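Local coordinates for protein beta-agarase D (Zobellia galactanivorans, PDB 4ASM) that hydrolyses the beta-1,4 linkages of agarose at random along the chain with retention of anomeric configuration, acting here through its secreted GH16 catalytic domain, at residues T29-F35 with M54-N58; I123-V129 with E318-I323; P132-R138 with D354-K360. All blocks are in the same frame, centred on the assembly; numbering follows the deposited sequence.

Interaction 1 of 3, residues T29-F35 with M54-N58; sequences TAASDDF and MKWYN. With CA (calcium ion), chain B.
K55 buries its ammonium group among backbone carbonyls, with the D33 carboxylate 5.7 Å away (NZ to OD2). NZ donates to S32 O at 2.8 Å and to A30 O at 3.0 Å, and T29 O lies 2.8 Å from NZ. S32 O is approached almost end-on, whereas A30 O is met from well above its carbonyl plane. An extended chain carries the amine and bends only at its last torsion (chi4 -81°), which turns NZ in among the oxygens. A water bonded to both A30 O and K55 O ties the two backbones together.

D33 faces the other segment and divides its carboxylate between two tasks. OD2 accepts the indole N-H of W56 at 2.8 Å, through its anti lone pair and almost in the ring plane; Y37 OH is a further partner of OD2. OD1 takes the backbone N-H of F35 at 2.8 Å, closing an Asx turn. CG of D33 lies anti to the backbone N (chi1 -162°), a placement that directs OD2 to the edge of the indole. The F35 ring and the five-membered ring of W56 are inclined by 28° but slid apart until they barely overlap, with F35 CZ 3.5 Å from W56 CZ2. K55 and W56 together face F48 in a classic beta bulge, and both side chains point toward 29-35.

D34 O, next along the turn, binds the calcium ion at 2.4 Å, with D9, N36, G89, D354 and a water completing the site. The chemistry implies a loop whose carbonyls are gathered round a lysine from the neighbouring segment: its charge is probably stabilised by carbonyl dipoles, while D33 bonds to both the indole and the turn that leads into the metal site.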
loop_
_atom_site.group_PDB
_atom_site.type_symbol
_atom_site.label_atom_id
_atom_site.label_comp_id
_atom_site.label_asym_id
_atom_site.label_seq_id
_atom_site.Cartn_x
_atom_site.Cartn_y
_atom_site.Cartn_z
ATOM N N THR A 29 -10.567 15.581 -10.434
ATOM C CA THR A 29 -11.087 14.937 -11.626
ATOM C C THR A 29 -10.006 14.223 -12.452
ATOM O O THR A 29 -10.194 13.076 -12.863
ATOM C CB THR A 29 -11.878 15.996 -12.448
ATOM O OG1 THR A 29 -13.199 16.122 -11.878
ATOM C CG2 THR A 29 -11.994 15.631 -13.892
ATOM N N ALA A 30 -8.857 14.866 -12.640
ATOM C CA ALA A 30 -7.812 14.279 -13.476
ATOM C C ALA A 30 -7.207 13.032 -12.835
ATOM O O ALA A 30 -6.903 12.075 -13.520
ATOM C CB ALA A 30 -6.729 15.292 -13.788
ATOM N N ALA A 31 -7.059 13.057 -11.507
ATOM C CA ALA A 31 -6.485 11.905 -10.793
ATOM C C ALA A 31 -7.423 10.709 -10.701
ATOM O O ALA A 31 -6.976 9.559 -10.705
ATOM C CB ALA A 31 -6.054 12.306 -9.399
ATOM N N SER A 32 -8.717 10.990 -10.579
ATOM C CA SER A 32 -9.697 9.937 -10.311
ATOM C C SER A 32 -10.039 9.136 -11.558
ATOM O O SER A 32 -9.962 9.640 -12.675
ATOM C CB SER A 32 -10.946 10.548 -9.685
ATOM O OG SER A 32 -10.595 11.238 -8.501
ATOM N N ASP A 33 -10.426 7.882 -11.366
ATOM C CA ASP A 33 -10.709 7.010 -12.491
ATOM C C ASP A 33 -11.668 5.895 -12.061
ATOM O O ASP A 33 -11.368 5.136 -11.124
ATOM C CB ASP A 33 -9.401 6.396 -13.020
ATOM C CG ASP A 33 -9.532 5.847 -14.425
ATOM O OD1 ASP A 33 -10.695 5.658 -14.882
ATOM O OD2 ASP A 33 -8.488 5.600 -15.055
ATOM N N ASP A 34 -12.816 5.780 -12.726
ATOM C CA ASP A 34 -13.681 4.627 -12.478
ATOM C C ASP A 34 -13.561 3.487 -13.499
ATOM O O ASP A 34 -14.377 2.549 -13.485
ATOM C CB ASP A 34 -15.152 5.000 -12.146
ATOM C CG ASP A 34 -15.855 5.770 -13.245
ATOM O OD1 ASP A 34 -15.237 6.035 -14.302
ATOM O OD2 ASP A 34 -17.048 6.119 -13.012
ATOM N N PHE A 35 -12.533 3.556 -14.358
ATOM C CA PHE A 35 -12.059 2.412 -15.160
ATOM C C PHE A 35 -13.131 1.727 -16.011
ATOM O O PHE A 35 -13.159 0.504 -16.097
ATOM C CB PHE A 35 -11.403 1.352 -14.250
ATOM C CG PHE A 35 -10.159 1.838 -13.539
ATOM C CD1 PHE A 35 -9.055 2.237 -14.278
ATOM C CD2 PHE A 35 -10.069 1.846 -12.138
ATOM C CE1 PHE A 35 -7.889 2.668 -13.651
ATOM C CE2 PHE A 35 -8.895 2.270 -11.503
ATOM C CZ PHE A 35 -7.817 2.684 -12.251
ATOM N N MET A 54 -5.066 11.051 -20.518
ATOM C CA MET A 54 -3.950 10.248 -20.058
ATOM C C MET A 54 -4.010 10.323 -18.546
ATOM O O MET A 54 -3.653 11.346 -17.964
ATOM C CB MET A 54 -2.628 10.845 -20.525
ATOM C CG MET A 54 -2.523 11.058 -22.008
ATOM S SD MET A 54 -1.314 12.356 -22.373
ATOM C CE MET A 54 -1.014 11.967 -24.106
ATOM N N LYS A 55 -4.464 9.253 -17.900
ATOM C CA LYS A 55 -4.521 9.256 -16.444
ATOM C C LYS A 55 -3.430 8.404 -15.810
ATOM O O LYS A 55 -3.098 8.616 -14.651
ATOM C CB LYS A 55 -5.876 8.738 -15.964
ATOM C CG LYS A 55 -7.016 9.695 -16.205
ATOM C CD LYS A 55 -8.300 9.170 -15.614
ATOM C CE LYS A 55 -9.450 10.131 -15.881
ATOM N NZ LYS A 55 -9.410 11.247 -14.899
ATOM N N TRP A 56 -2.933 7.418 -16.544
ATOM C CA TRP A 56 -1.956 6.468 -16.036
ATOM C C TRP A 56 -0.924 6.149 -17.092
ATOM O O TRP A 56 -1.171 6.358 -18.290
ATOM C CB TRP A 56 -2.627 5.128 -15.666
ATOM C CG TRP A 56 -3.812 5.234 -14.763
ATOM C CD1 TRP A 56 -5.101 5.422 -15.136
ATOM C CD2 TRP A 56 -3.816 5.144 -13.329
ATOM N NE1 TRP A 56 -5.918 5.458 -14.038
ATOM C CE2 TRP A 56 -5.156 5.299 -12.910
ATOM C CE3 TRP A 56 -2.818 4.925 -12.357
ATOM C CZ2 TRP A 56 -5.538 5.268 -11.554
ATOM C CZ3 TRP A 56 -3.188 4.899 -11.012
ATOM C CH2 TRP A 56 -4.545 5.063 -10.617
ATOM N N TYR A 57 0.205 5.601 -16.665
ATOM C CA TYR A 57 1.058 4.815 -17.562
ATOM C C TYR A 57 1.346 3.443 -16.956
ATOM O O TYR A 57 1.307 3.265 -15.725
ATOM C CB TYR A 57 2.334 5.550 -18.006
ATOM C CG TYR A 57 3.176 6.149 -16.911
ATOM C CD1 TYR A 57 2.952 7.447 -16.470
ATOM C CD2 TYR A 57 4.218 5.425 -16.327
ATOM C CE1 TYR A 57 3.745 8.015 -15.474
ATOM C CE2 TYR A 57 5.011 5.984 -15.330
ATOM C CZ TYR A 57 4.765 7.273 -14.907
ATOM O OH TYR A 57 5.557 7.820 -13.908
ATOM N N ASN A 58 1.617 2.476 -17.832
ATOM C CA ASN A 58 1.728 1.069 -17.451
ATOM C C ASN A 58 3.118 0.670 -16.974
ATOM O O ASN A 58 3.613 -0.430 -17.292
ATOM C CB ASN A 58 1.217 0.146 -18.579
ATOM C CG ASN A 58 2.000 0.305 -19.888
ATOM O OD1 ASN A 58 2.792 1.247 -20.052
ATOM N ND2 ASN A 58 1.779 -0.623 -20.825
HETATM CA CA CA B . -15.637 0.725 -12.666
HETATM O O HOH W 1 -4.266 11.580 -13.856
HETATM O O HOH W 2 -17.542 -0.680 -13.196
#

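Interaction 2 of 3, residues I123-V129 with E318-I323; sequences ITNKTRV and EMDIII
I123 and I323 form a hydrogen-bonded pair in an antiparallel ladder of the GH16 beta-sandwich, their backbones joined by I123 N to I323 O at 2.9 Å and by the return bond. N125 N continues the ladder to I321 O at 2.8 Å, with the non-hydrogen-bonded pair T124 and I322 in between. Past this point the register shifts by two residues, and a separate bridge pairs V129 with M319 through both of their N-H and C=O groups. A water bridges the interruption: it donates to N125 O and T127 O and accepts from I321 N.

R128 carries the side-chain contact. Its chain is extended from CG to NE, and NE reaches D320 OD1 at 2.9 Å with the oxygen almost exactly in the guanidinium plane. NH1 makes a longer salt bridge to E318 OE2, 3.3 Å, which it meets from above the carboxylate plane. Both acids lie near the guanidinium edge, the D320 carboxylate turned 51° and that of E318 66° from its plane.

Farther out, D320 OD2 is hydrogen-bonded to H61 ND1, and a water joins this same oxygen to R128 NH2; these further partners would limit rotation of the carboxylate. I123 and I323 pack beside L91 and I93 of strand 90-96, while strand 147-153 borders 320-326 on its other side. The side chains of V129 and I321 cross at about a right angle, V129 CG1 lying 3.8 Å from I321 CD1.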
loop_
_atom_site.group_PDB
_atom_site.type_symbol
_atom_site.label_atom_id
_atom_site.label_comp_id
_atom_site.label_asym_id
_atom_site.label_seq_id
_atom_site.Cartn_x
_atom_site.Cartn_y
_atom_site.Cartn_z
ATOM N N ILE A 123 1.388 0.198 -12.327
ATOM C CA ILE A 123 1.022 1.440 -12.996
ATOM C C ILE A 123 1.260 2.626 -12.093
ATOM O O ILE A 123 1.255 2.497 -10.864
ATOM C CB ILE A 123 -0.457 1.435 -13.483
ATOM C CG1 ILE A 123 -1.423 1.528 -12.303
ATOM C CG2 ILE A 123 -0.727 0.199 -14.332
ATOM C CD1 ILE A 123 -2.893 1.610 -12.749
ATOM N N THR A 124 1.401 3.799 -12.718
ATOM C CA THR A 124 1.555 5.074 -12.016
ATOM C C THR A 124 0.539 6.084 -12.575
ATOM O O THR A 124 0.367 6.176 -13.798
ATOM C CB THR A 124 2.952 5.630 -12.290
ATOM O OG1 THR A 124 3.941 4.690 -11.845
ATOM C CG2 THR A 124 3.170 6.932 -11.551
ATOM N N ASN A 125 -0.132 6.814 -11.692
ATOM C CA ASN A 125 -1.059 7.883 -12.067
ATOM C C ASN A 125 -0.297 9.130 -12.489
ATOM O O ASN A 125 0.762 9.449 -11.923
ATOM C CB ASN A 125 -2.020 8.153 -10.883
ATOM C CG ASN A 125 -3.279 8.901 -11.276
ATOM O OD1 ASN A 125 -4.407 8.407 -11.079
ATOM N ND2 ASN A 125 -3.112 10.084 -11.780
ATOM N N LYS A 126 -0.814 9.823 -13.511
ATOM C CA LYS A 126 -0.097 10.997 -14.042
ATOM C C LYS A 126 -0.302 12.256 -13.196
ATOM O O LYS A 126 0.345 13.275 -13.446
ATOM C CB LYS A 126 -0.537 11.258 -15.478
ATOM C CG LYS A 126 -0.196 10.089 -16.369
ATOM C CD LYS A 126 1.020 10.362 -17.189
ATOM C CE LYS A 126 0.638 10.851 -18.547
ATOM N NZ LYS A 126 1.876 11.166 -19.298
ATOM N N THR A 127 -1.203 12.181 -12.217
ATOM C CA THR A 127 -1.504 13.303 -11.345
ATOM C C THR A 127 -1.049 12.958 -9.937
ATOM O O THR A 127 -1.563 11.995 -9.345
ATOM C CB THR A 127 -3.008 13.635 -11.347
ATOM O OG1 THR A 127 -3.426 13.862 -12.701
ATOM C CG2 THR A 127 -3.285 14.893 -10.490
ATOM N N ARG A 128 -0.113 13.745 -9.411
ATOM C CA ARG A 128 0.427 13.520 -8.070
ATOM C C ARG A 128 -0.508 14.029 -6.989
ATOM O O ARG A 128 -1.397 14.836 -7.237
ATOM C CB ARG A 128 1.822 14.144 -7.951
ATOM C CG ARG A 128 2.834 13.413 -8.823
ATOM C CD ARG A 128 4.218 14.022 -8.738
ATOM N NE ARG A 128 5.166 13.276 -9.564
ATOM C CZ ARG A 128 6.178 13.842 -10.217
ATOM N NH1 ARG A 128 6.372 15.153 -10.111
ATOM N NH2 ARG A 128 7.010 13.109 -10.942
ATOM N N VAL A 129 -0.308 13.524 -5.777
ATOM C CA VAL A 129 -1.122 13.944 -4.640
ATOM C C VAL A 129 -0.250 14.449 -3.494
ATOM O O VAL A 129 0.914 14.040 -3.339
ATOM C CB VAL A 129 -2.043 12.799 -4.157
ATOM C CG1 VAL A 129 -2.933 12.282 -5.298
ATOM C CG2 VAL A 129 -1.262 11.633 -3.545
ATOM N N GLU A 318 5.077 15.681 -2.369
ATOM C CA GLU A 318 4.043 15.118 -3.240
ATOM C C GLU A 318 4.430 13.696 -3.671
ATOM O O GLU A 318 5.620 13.335 -3.769
ATOM C CB GLU A 318 3.749 15.992 -4.472
ATOM C CG GLU A 318 4.894 16.059 -5.461
ATOM C CD GLU A 318 4.575 16.840 -6.722
ATOM O OE1 GLU A 318 3.423 17.292 -6.883
ATOM O OE2 GLU A 318 5.509 16.964 -7.551
ATOM N N MET A 319 3.403 12.901 -3.949
ATOM C CA MET A 319 3.572 11.478 -4.208
ATOM C C MET A 319 2.838 10.995 -5.459
ATOM O O MET A 319 1.789 11.529 -5.818
ATOM C CB MET A 319 3.101 10.671 -2.995
ATOM C CG MET A 319 3.924 10.965 -1.748
ATOM S SD MET A 319 3.436 9.870 -0.407
ATOM C CE MET A 319 4.411 10.633 0.903
ATOM N N ASP A 320 3.435 10.017 -6.140
ATOM C CA ASP A 320 2.774 9.294 -7.219
ATOM C C ASP A 320 1.852 8.226 -6.667
ATOM O O ASP A 320 2.215 7.499 -5.736
ATOM C CB ASP A 320 3.816 8.589 -8.091
ATOM C CG ASP A 320 4.787 9.566 -8.742
ATOM O OD1 ASP A 320 4.307 10.552 -9.343
ATOM O OD2 ASP A 320 6.008 9.337 -8.660
ATOM N N ILE A 321 0.674 8.096 -7.278
ATOM C CA ILE A 321 -0.229 6.969 -6.978
ATOM C C ILE A 321 0.213 5.781 -7.820
ATOM O O ILE A 321 0.308 5.890 -9.054
ATOM C CB ILE A 321 -1.701 7.267 -7.316
ATOM C CG1 ILE A 321 -2.203 8.501 -6.580
ATOM C CG2 ILE A 321 -2.574 6.047 -6.969
ATOM C CD1 ILE A 321 -3.492 9.079 -7.178
ATOM N N ILE A 322 0.489 4.666 -7.146
ATOM C CA ILE A 322 0.927 3.435 -7.796
ATOM C C ILE A 322 -0.019 2.297 -7.418
ATOM O O ILE A 322 -0.438 2.157 -6.260
ATOM C CB ILE A 322 2.372 3.072 -7.371
ATOM C CG1 ILE A 322 3.335 4.222 -7.773
ATOM C CG2 ILE A 322 2.789 1.740 -7.982
ATOM C CD1 ILE A 322 4.747 4.095 -7.258
ATOM N N ILE A 323 -0.404 1.504 -8.413
ATOM C CA ILE A 323 -1.158 0.282 -8.140
ATOM C C ILE A 323 -0.365 -0.842 -8.741
ATOM O O ILE A 323 0.087 -0.746 -9.887
ATOM C CB ILE A 323 -2.587 0.336 -8.727
ATOM C CG1 ILE A 323 -3.339 1.524 -8.132
ATOM C CG2 ILE A 323 -3.308 -0.999 -8.435
ATOM C CD1 ILE A 323 -4.722 1.733 -8.739
HETATM O O HOH W 3 0.315 10.043 -9.290
HETATM O O HOH W 4 2.968 11.004 -11.660
HETATM O O HOH W 5 7.147 10.177 -10.939
#

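Interaction 3 of 3, residues P132-R138 with D354-K360; sequences PVFVEAR and DWIRVYK. With CA (calcium ion), chain B.
F134 and Y359 open an antiparallel ladder of the GH16 beta-sandwich; it runs through E136–R357 to R138–W355. Hydrogen-bonded pairs alternate with V135–V358 and A137–I356, and the segment axes lie 170° apart. At the metal end D354 and W355 both face R138, a classic beta bulge, with D354 N bonded to R138 O.

Two salt bridges and one lysine bond make up the polar side-chain contacts. R357 grips a single oxygen of E136 side-on: OE1 receives NE at 2.8 Å and NH2 at 2.7 Å, and the two flat groups are nearly coplanar (13°). E136 OE2 pairs with R222 on the adjoining strand 220-229, while R357 NH1 and NH2 also bond to V13 O and P14 O, so the buried charges are compensated on several sides. R138 NH1 reaches D354 OD2 at 2.8 Å, here with the planes steeply turned. At the far end K360 folds back through its last two torsions, and NZ meets P132 O from above the carbonyl plane.

Apolar contacts divide between the two faces. With F134 and Y359 lies W355, whose CG sits between the backbone N and carbonyl carbon (chi1 52°), a torsion that lays the indole face against R138, whose CB stands over the five-membered ring in a CH-pi contact, 3.7 Å from its centroid. Y359 CD2 meets the edge of the F134 ring at CD2. On the opposite face V133 CG2 packs 3.6 Å from V358 CG1, and V135 against I356.

D354 splits its carboxylate between R138 and the metal: OD1 binds calcium at 2.4 Å, and the backbone O of D354 binds the same ion at 2.5 Å.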
loop_
_atom_site.group_PDB
_atom_site.type_symbol
_atom_site.label_atom_id
_atom_site.label_comp_id
_atom_site.label_asym_id
_atom_site.label_seq_id
_atom_site.Cartn_x
_atom_site.Cartn_y
_atom_site.Cartn_z
ATOM N N PRO A 132 -3.459 18.314 1.952
ATOM C CA PRO A 132 -4.485 17.402 2.425
ATOM C C PRO A 132 -5.167 16.710 1.249
ATOM O O PRO A 132 -5.570 17.364 0.281
ATOM C CB PRO A 132 -5.456 18.320 3.175
ATOM C CG PRO A 132 -5.299 19.668 2.471
ATOM C CD PRO A 132 -3.931 19.710 1.877
ATOM N N VAL A 133 -5.286 15.388 1.331
ATOM C CA VAL A 133 -5.853 14.620 0.226
ATOM C C VAL A 133 -6.376 13.287 0.755
ATOM O O VAL A 133 -5.746 12.673 1.627
ATOM C CB VAL A 133 -4.821 14.405 -0.921
ATOM C CG1 VAL A 133 -3.659 13.532 -0.469
ATOM C CG2 VAL A 133 -5.491 13.857 -2.179
ATOM N N PHE A 134 -7.513 12.870 0.216
ATOM C CA PHE A 134 -8.099 11.557 0.510
ATOM C C PHE A 134 -8.140 10.707 -0.757
ATOM O O PHE A 134 -8.631 11.157 -1.801
ATOM C CB PHE A 134 -9.511 11.741 1.088
ATOM C CG PHE A 134 -10.268 10.459 1.290
ATOM C CD1 PHE A 134 -9.870 9.550 2.262
ATOM C CD2 PHE A 134 -11.384 10.177 0.505
ATOM C CE1 PHE A 134 -10.576 8.359 2.434
ATOM C CE2 PHE A 134 -12.099 8.988 0.667
ATOM C CZ PHE A 134 -11.679 8.078 1.640
ATOM N N VAL A 135 -7.586 9.498 -0.671
ATOM C CA VAL A 135 -7.529 8.589 -1.823
ATOM C C VAL A 135 -8.208 7.300 -1.406
ATOM O O VAL A 135 -7.835 6.718 -0.395
ATOM C CB VAL A 135 -6.050 8.287 -2.246
ATOM C CG1 VAL A 135 -6.004 7.426 -3.516
ATOM C CG2 VAL A 135 -5.273 9.597 -2.472
ATOM N N GLU A 136 -9.183 6.852 -2.189
ATOM C CA GLU A 136 -9.906 5.620 -1.855
ATOM C C GLU A 136 -10.189 4.790 -3.098
ATOM O O GLU A 136 -10.541 5.349 -4.144
ATOM C CB GLU A 136 -11.239 5.962 -1.152
ATOM C CG GLU A 136 -12.032 4.754 -0.654
ATOM C CD GLU A 136 -13.424 5.101 -0.200
ATOM O OE1 GLU A 136 -14.049 5.988 -0.813
ATOM O OE2 GLU A 136 -13.908 4.477 0.768
ATOM N N ALA A 137 -10.066 3.465 -2.982
ATOM C CA ALA A 137 -10.338 2.561 -4.092
ATOM C C ALA A 137 -11.325 1.480 -3.714
ATOM O O ALA A 137 -11.385 1.067 -2.552
ATOM C CB ALA A 137 -9.047 1.919 -4.600
ATOM N N ARG A 138 -12.099 1.031 -4.703
ATOM C CA ARG A 138 -12.907 -0.170 -4.542
ATOM C C ARG A 138 -12.186 -1.254 -5.318
ATOM O O ARG A 138 -11.962 -1.133 -6.524
ATOM C CB ARG A 138 -14.336 0.026 -5.051
ATOM C CG ARG A 138 -15.204 -1.198 -4.835
ATOM C CD ARG A 138 -16.687 -0.868 -5.117
ATOM N NE ARG A 138 -17.527 -2.020 -4.762
ATOM C CZ ARG A 138 -17.918 -2.966 -5.611
ATOM N NH1 ARG A 138 -17.562 -2.922 -6.887
ATOM N NH2 ARG A 138 -18.656 -3.985 -5.170
ATOM N N ASP A 354 -12.251 -1.515 -9.314
ATOM C CA ASP A 354 -13.454 -0.948 -9.910
ATOM C C ASP A 354 -13.304 0.555 -10.112
ATOM O O ASP A 354 -13.702 1.098 -11.154
ATOM C CB ASP A 354 -14.620 -1.279 -8.979
ATOM C CG ASP A 354 -15.987 -0.862 -9.522
ATOM O OD1 ASP A 354 -16.127 -0.525 -10.726
ATOM O OD2 ASP A 354 -16.935 -0.891 -8.721
ATOM N N TRP A 355 -12.727 1.223 -9.118
ATOM C CA TRP A 355 -12.525 2.661 -9.182
ATOM C C TRP A 355 -11.540 3.123 -8.129
ATOM O O TRP A 355 -11.335 2.457 -7.116
ATOM C CB TRP A 355 -13.843 3.424 -9.044
ATOM C CG TRP A 355 -14.755 3.104 -7.875
ATOM C CD1 TRP A 355 -15.921 2.394 -7.950
ATOM C CD2 TRP A 355 -14.662 3.573 -6.505
ATOM N NE1 TRP A 355 -16.537 2.358 -6.721
ATOM C CE2 TRP A 355 -15.790 3.065 -5.819
ATOM C CE3 TRP A 355 -13.720 4.330 -5.787
ATOM C CZ2 TRP A 355 -16.018 3.308 -4.454
ATOM C CZ3 TRP A 355 -13.946 4.570 -4.425
ATOM C CH2 TRP A 355 -15.099 4.065 -3.777
ATOM N N ILE A 356 -10.929 4.272 -8.393
ATOM C CA ILE A 356 -10.126 4.983 -7.420
ATOM C C ILE A 356 -10.488 6.461 -7.512
ATOM O O ILE A 356 -10.501 7.047 -8.605
ATOM C CB ILE A 356 -8.604 4.702 -7.610
ATOM C CG1 ILE A 356 -7.772 5.333 -6.480
ATOM C CG2 ILE A 356 -8.131 5.119 -9.014
ATOM C CD1 ILE A 356 -6.334 4.867 -6.486
ATOM N N ARG A 357 -10.804 7.049 -6.364
ATOM C CA ARG A 357 -11.215 8.446 -6.321
ATOM C C ARG A 357 -10.298 9.232 -5.397
ATOM O O ARG A 357 -9.785 8.700 -4.398
ATOM C CB ARG A 357 -12.683 8.562 -5.871
ATOM C CG ARG A 357 -12.978 8.122 -4.455
ATOM C CD ARG A 357 -14.491 8.135 -4.228
ATOM N NE ARG A 357 -14.869 7.640 -2.912
ATOM C CZ ARG A 357 -16.064 7.839 -2.368
ATOM N NH1 ARG A 357 -16.988 8.555 -3.019
ATOM N NH2 ARG A 357 -16.342 7.299 -1.193
ATOM N N VAL A 358 -10.109 10.504 -5.730
ATOM C CA VAL A 358 -9.188 11.373 -5.019
ATOM C C VAL A 358 -9.934 12.667 -4.741
ATOM O O VAL A 358 -10.505 13.255 -5.670
ATOM C CB VAL A 358 -7.945 11.660 -5.877
ATOM C CG1 VAL A 358 -7.010 12.610 -5.158
ATOM C CG2 VAL A 358 -7.227 10.357 -6.234
ATOM N N TYR A 359 -9.943 13.098 -3.474
ATOM C CA TYR A 359 -10.563 14.372 -3.078
ATOM C C TYR A 359 -9.597 15.231 -2.276
ATOM O O TYR A 359 -8.669 14.727 -1.633
ATOM C CB TYR A 359 -11.783 14.131 -2.192
ATOM C CG TYR A 359 -12.921 13.368 -2.812
ATOM C CD1 TYR A 359 -13.956 14.020 -3.502
ATOM C CD2 TYR A 359 -13.003 11.981 -2.668
ATOM C CE1 TYR A 359 -15.017 13.287 -4.060
ATOM C CE2 TYR A 359 -14.043 11.259 -3.202
ATOM C CZ TYR A 359 -15.059 11.906 -3.900
ATOM O OH TYR A 359 -16.091 11.152 -4.415
ATOM N N LYS A 360 -9.811 16.540 -2.323
ATOM C CA LYS A 360 -9.156 17.425 -1.375
ATOM C C LYS A 360 -10.214 18.251 -0.642
ATOM O O LYS A 360 -11.263 18.548 -1.220
ATOM C CB LYS A 360 -8.143 18.327 -2.083
ATOM C CG LYS A 360 -7.027 17.576 -2.813
ATOM C CD LYS A 360 -6.103 18.527 -3.574
ATOM C CE LYS A 360 -5.169 19.273 -2.643
ATOM N NZ LYS A 360 -4.151 18.344 -2.015
HETATM CA CA CA B . -15.637 0.725 -12.666
HETATM O O HOH W 2 -17.542 -0.680 -13.196
#

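In the fold
The three contacts lie close together in the GH16 sandwich: the centre of interaction 1 is about 9 Å from that of interaction 2 and 11 Å from that of interaction 3, and the latter two are 12 Å apart. Interaction 1 closes along the chain before the others open; interactions 2 and 3 alternate their segments. Strand 56-57 borders strand 112-125, linking 1 to 2 by probable backbone bonds, K55 O to K126 N and Y57 N to T124 O. D33 N to I356 O links 1 to 3, and both supply calcium ligands. I321 packs on I356 and V358, joining 2 to 3. Sequence-distant strands and the calcium loop thus meet in one core.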